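Local coordinates for protein Crov588 (Cafeteriavirus, PDB 6NYR) that is of unknown function but folds as a leucine-rich repeat protein of the FNIP-repeat type, its coils following one another around a ring, at residues 31-36 with 52-57; 72-77 with 96-101. All blocks are in the same frame, centred on the assembly; numbering follows the deposited sequence.

Overall arrangement
Contacts 1 and 2 are two coil-to-coil junctions of the same kind near the N-terminal end of the ring, separated by the junction of 52-57 with 72-77. They lie about 12 Å apart, centre to centre, on the same side of the chain's centre. They run in series: contact 1 (31-36 with 52-57) closes before contact 2 (72-77 with 96-101) opens. The two also touch directly, since Lys-55 O of contact 1 lies 2.9 Å from Thr-77 N of contact 2, a probable hydrogen bond, and Ser-52 CB packs 3.4 Å from Thr-73 CG2. In both contacts a backbone carbonyl just before a strand accepts two N-H groups of the following coil.

Contact 1 of 2, residues 31-36 with 52-57; sequences PKIDTI and SNIKVI
Both Asp-34 (chi1 -85°) and Lys-55 (chi1 -52°) carry CG anti to their own carbonyl carbon, and Lys-55 bends again at chi3 and chi4. The two chains run side by side in the same direction, and Lys-55 NZ forms a salt bridge of 2.9 Å with Asp-34 OD1. On the backbone of the same residues, Asp-34 O takes Lys-55 N at 2.7 Å, nearly along the C=O axis, and a second donor, Val-56 N, at 3.3 Å in the carbonyl plane. Parallel strand pairing follows, Ile-36 N donating to Val-56 O at 2.8 Å with a fairly straight N-H...O angle of 162°. Thr-35 and Val-56 stand abreast on one face, where Thr-35 CG2 reaches Val-56 CB at 3.6 Å. Ile-36 points to the opposite face, its CD1 crossing obliquely to Ile-54 CG1 (3.9 Å) in the loop before the strand. Asn-53 crosses Ile-33 obliquely, ND2 nearest CG1, but ND2 is hydrogen-bonded to Leu-28 O of helix 25-28. In this parallel step between coils of a leucine-rich repeat solenoid, strand 35-37 lies between 10-12, through the Thr-35 backbone bond with Leu-11, and 56-58, whose Val-56 and Ile-57 pack against strand 78-80.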
# COMPACT_ATOMS: atom_id res chain seq x y z
N PRO A 31 16.50 27.16 -7.10
CA PRO A 31 17.12 26.35 -8.16
C PRO A 31 17.08 24.84 -7.97
O PRO A 31 17.57 24.12 -8.85
CB PRO A 31 18.58 26.84 -8.18
CG PRO A 31 18.56 28.18 -7.53
CD PRO A 31 17.46 28.10 -6.49
N LYS A 32 16.55 24.31 -6.87
CA LYS A 32 16.50 22.86 -6.69
C LYS A 32 15.14 22.26 -7.04
O LYS A 32 14.97 21.05 -6.92
CB LYS A 32 16.89 22.46 -5.26
CG LYS A 32 17.55 21.07 -5.16
CD LYS A 32 18.68 20.87 -6.19
CE LYS A 32 19.88 20.10 -5.63
NZ LYS A 32 20.09 18.78 -6.30
N ILE A 33 14.17 23.07 -7.48
CA ILE A 33 12.85 22.55 -7.84
C ILE A 33 12.75 22.49 -9.36
O ILE A 33 13.05 23.47 -10.05
CB ILE A 33 11.71 23.41 -7.25
CG1 ILE A 33 11.71 24.82 -7.83
CG2 ILE A 33 11.82 23.45 -5.72
CD1 ILE A 33 10.53 25.68 -7.34
N ASP A 34 12.34 21.33 -9.87
CA ASP A 34 12.14 21.12 -11.29
C ASP A 34 10.69 21.27 -11.73
O ASP A 34 10.44 21.65 -12.88
CB ASP A 34 12.57 19.70 -11.68
CG ASP A 34 14.04 19.58 -11.96
OD1 ASP A 34 14.62 20.53 -12.53
OD2 ASP A 34 14.62 18.53 -11.61
N THR A 35 9.75 20.98 -10.84
CA THR A 35 8.36 20.85 -11.22
C THR A 35 7.48 21.65 -10.27
O THR A 35 7.85 21.93 -9.13
CB THR A 35 7.92 19.38 -11.18
OG1 THR A 35 7.49 19.05 -9.86
CG2 THR A 35 9.07 18.46 -11.56
N ILE A 36 6.31 22.02 -10.78
CA ILE A 36 5.24 22.59 -9.97
C ILE A 36 4.04 21.65 -10.08
O ILE A 36 3.68 21.24 -11.19
CB ILE A 36 4.85 24.01 -10.41
CG1 ILE A 36 6.00 24.98 -10.14
CG2 ILE A 36 3.59 24.45 -9.68
CD1 ILE A 36 5.78 26.36 -10.73
N SER A 52 12.09 30.28 -15.18
CA SER A 52 12.51 29.30 -16.17
C SER A 52 13.26 28.12 -15.58
O SER A 52 13.74 27.26 -16.33
CB SER A 52 13.38 29.97 -17.24
OG SER A 52 14.53 30.56 -16.66
N ASN A 53 13.39 28.05 -14.25
CA ASN A 53 13.98 26.87 -13.64
C ASN A 53 13.03 25.68 -13.61
O ASN A 53 13.49 24.53 -13.57
CB ASN A 53 14.44 27.19 -12.21
CG ASN A 53 13.30 27.69 -11.34
OD1 ASN A 53 12.33 28.28 -11.83
ND2 ASN A 53 13.42 27.47 -10.03
N ILE A 54 11.72 25.91 -13.62
CA ILE A 54 10.75 24.81 -13.54
C ILE A 54 10.45 24.35 -14.95
O ILE A 54 10.13 25.15 -15.83
CB ILE A 54 9.49 25.23 -12.76
CG1 ILE A 54 8.47 26.04 -13.56
CG2 ILE A 54 9.89 25.99 -11.47
CD1 ILE A 54 7.57 25.20 -14.45
N LYS A 55 10.59 23.04 -15.17
CA LYS A 55 10.45 22.43 -16.48
C LYS A 55 9.22 21.55 -16.60
O LYS A 55 8.91 21.09 -17.71
CB LYS A 55 11.71 21.62 -16.79
CG LYS A 55 12.99 22.43 -16.61
CD LYS A 55 14.17 21.89 -17.41
CE LYS A 55 14.59 20.52 -16.88
NZ LYS A 55 15.01 20.59 -15.45
N VAL A 56 8.50 21.33 -15.50
CA VAL A 56 7.35 20.44 -15.46
C VAL A 56 6.24 21.14 -14.70
O VAL A 56 6.46 21.63 -13.59
CB VAL A 56 7.70 19.10 -14.79
CG1 VAL A 56 6.48 18.19 -14.75
CG2 VAL A 56 8.86 18.42 -15.50
N ILE A 57 5.05 21.20 -15.30
CA ILE A 57 3.87 21.77 -14.66
C ILE A 57 2.78 20.70 -14.69
O ILE A 57 2.21 20.43 -15.75
CB ILE A 57 3.40 23.07 -15.34
CG1 ILE A 57 4.48 24.15 -15.19
CG2 ILE A 57 2.09 23.54 -14.75
CD1 ILE A 57 4.15 25.46 -15.88

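Contact 2 of 2, residues 72-77 with 96-101; sequences LTESLT and PKSLLK
Two consecutive coils of the leucine-rich repeat ring meet here through matching type I beta turns, Thr-73 to Leu-76 and Pro-96 to Leu-99, each followed by a strand. Both turns close on their own backbone, Leu-76 N bonding to Thr-73 O and Leu-99 N to Pro-96 O. Ser-98 links one turn to the other. Its OG sits between its own backbone N and carbonyl carbon (chi1 59°) and donates to Leu-76 O in the carbonyl plane, at a modelled separation of 2.3 Å, very short for a hydrogen bond. Glu-74 reaches the backbone of the same turn: CG is anti to the backbone N (chi1 -166°), and a bend at chi2 carries OE2 over Pro-96 CB (3.4 Å) to a weak bond with Ser-98 N of 3.2 Å. The Pro-96 ring fits against the first turn, with CG 3.4 Å from Thr-73 O and CD 3.8 Å from Leu-72 CB. Towards the strands, Thr-77 O is gripped twice, by Lys-101 N at 2.9 Å nearly along the C=O axis and by Leu-100 N at 2.7 Å from above the carbonyl plane. Beside it Leu-99, its CG anti to the backbone N, places CD1 3.5 Å from Thr-77 C. Thr-77 OG1 faces the preceding coil and bonds to Lys-55 O, while Leu-100 O receives Thr-122 OG1 from the following one. Stacked type I turns, a doubly bonded Thr-77 O before the strand and the buried Leu-76 and Leu-99 recur as in the coil-on-coil packing of a leucine-rich repeat solenoid.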
# COMPACT_ATOMS: atom_id res chain seq x y z
N LEU A 72 4.18 30.19 -22.18
CA LEU A 72 4.96 29.31 -21.33
C LEU A 72 6.45 29.56 -21.54
O LEU A 72 6.89 29.96 -22.62
CB LEU A 72 4.67 27.84 -21.64
CG LEU A 72 3.38 27.19 -21.14
CD1 LEU A 72 3.07 27.55 -19.72
CD2 LEU A 72 2.26 27.59 -22.09
N THR A 73 7.23 29.31 -20.49
CA THR A 73 8.68 29.41 -20.58
C THR A 73 9.19 28.55 -21.73
O THR A 73 8.67 27.46 -22.00
CB THR A 73 9.30 28.97 -19.25
OG1 THR A 73 8.82 29.81 -18.19
CG2 THR A 73 10.82 29.06 -19.31
N GLU A 74 10.22 29.04 -22.41
CA GLU A 74 10.84 28.29 -23.49
C GLU A 74 11.86 27.27 -22.94
O GLU A 74 12.70 26.75 -23.67
CB GLU A 74 11.51 29.23 -24.49
CG GLU A 74 11.90 28.59 -25.82
CD GLU A 74 10.69 28.23 -26.68
OE1 GLU A 74 9.91 29.14 -27.00
OE2 GLU A 74 10.53 27.04 -27.03
N SER A 75 11.77 27.01 -21.63
CA SER A 75 12.49 25.91 -20.99
C SER A 75 11.55 24.85 -20.45
O SER A 75 12.01 23.82 -19.94
CB SER A 75 13.38 26.43 -19.86
OG SER A 75 14.34 27.36 -20.34
N LEU A 76 10.23 25.07 -20.52
CA LEU A 76 9.28 24.00 -20.20
C LEU A 76 9.51 22.80 -21.11
O LEU A 76 9.67 22.95 -22.33
CB LEU A 76 7.84 24.47 -20.35
CG LEU A 76 7.01 24.76 -19.10
CD1 LEU A 76 5.52 24.62 -19.52
CD2 LEU A 76 7.32 23.88 -17.93
N THR A 77 9.52 21.61 -20.52
CA THR A 77 9.55 20.37 -21.28
C THR A 77 8.32 19.50 -21.08
O THR A 77 8.08 18.61 -21.90
CB THR A 77 10.79 19.54 -20.89
OG1 THR A 77 10.77 19.27 -19.49
CG2 THR A 77 12.06 20.28 -21.25
N PRO A 96 5.62 26.16 -26.28
CA PRO A 96 7.05 26.34 -26.57
C PRO A 96 7.65 25.13 -27.27
O PRO A 96 7.29 23.98 -27.03
CB PRO A 96 7.67 26.53 -25.18
CG PRO A 96 6.74 25.80 -24.25
CD PRO A 96 5.35 25.95 -24.84
N LYS A 97 8.61 25.42 -28.16
CA LYS A 97 9.27 24.38 -28.94
C LYS A 97 10.16 23.48 -28.09
O LYS A 97 10.70 22.50 -28.61
CB LYS A 97 10.08 25.00 -30.07
CG LYS A 97 9.24 25.69 -31.15
CD LYS A 97 8.16 24.78 -31.74
CE LYS A 97 6.86 24.86 -30.94
NZ LYS A 97 5.65 24.62 -31.80
N SER A 98 10.37 23.82 -26.82
CA SER A 98 11.09 22.93 -25.92
C SER A 98 10.24 21.76 -25.43
O SER A 98 10.79 20.80 -24.88
CB SER A 98 11.62 23.70 -24.71
OG SER A 98 10.56 24.31 -23.99
N LEU A 99 8.92 21.81 -25.63
CA LEU A 99 8.04 20.85 -24.99
C LEU A 99 8.28 19.45 -25.52
O LEU A 99 8.35 19.22 -26.73
CB LEU A 99 6.58 21.25 -25.20
CG LEU A 99 5.64 20.70 -24.12
CD1 LEU A 99 5.89 21.42 -22.79
CD2 LEU A 99 4.18 20.82 -24.53
N LEU A 100 8.40 18.50 -24.59
CA LEU A 100 8.56 17.09 -24.92
C LEU A 100 7.37 16.23 -24.53
O LEU A 100 7.10 15.24 -25.21
CB LEU A 100 9.81 16.54 -24.21
CG LEU A 100 11.14 17.18 -24.59
CD1 LEU A 100 12.23 16.72 -23.64
CD2 LEU A 100 11.49 16.83 -26.02
N LYS A 101 6.66 16.59 -23.47
CA LYS A 101 5.59 15.78 -22.92
C LYS A 101 4.38 16.66 -22.66
O LYS A 101 4.50 17.73 -22.06
CB LYS A 101 6.05 15.09 -21.64
CG LYS A 101 7.32 14.28 -21.81
CD LYS A 101 7.48 13.25 -20.71
CE LYS A 101 8.74 12.43 -20.90
NZ LYS A 101 8.86 11.38 -19.85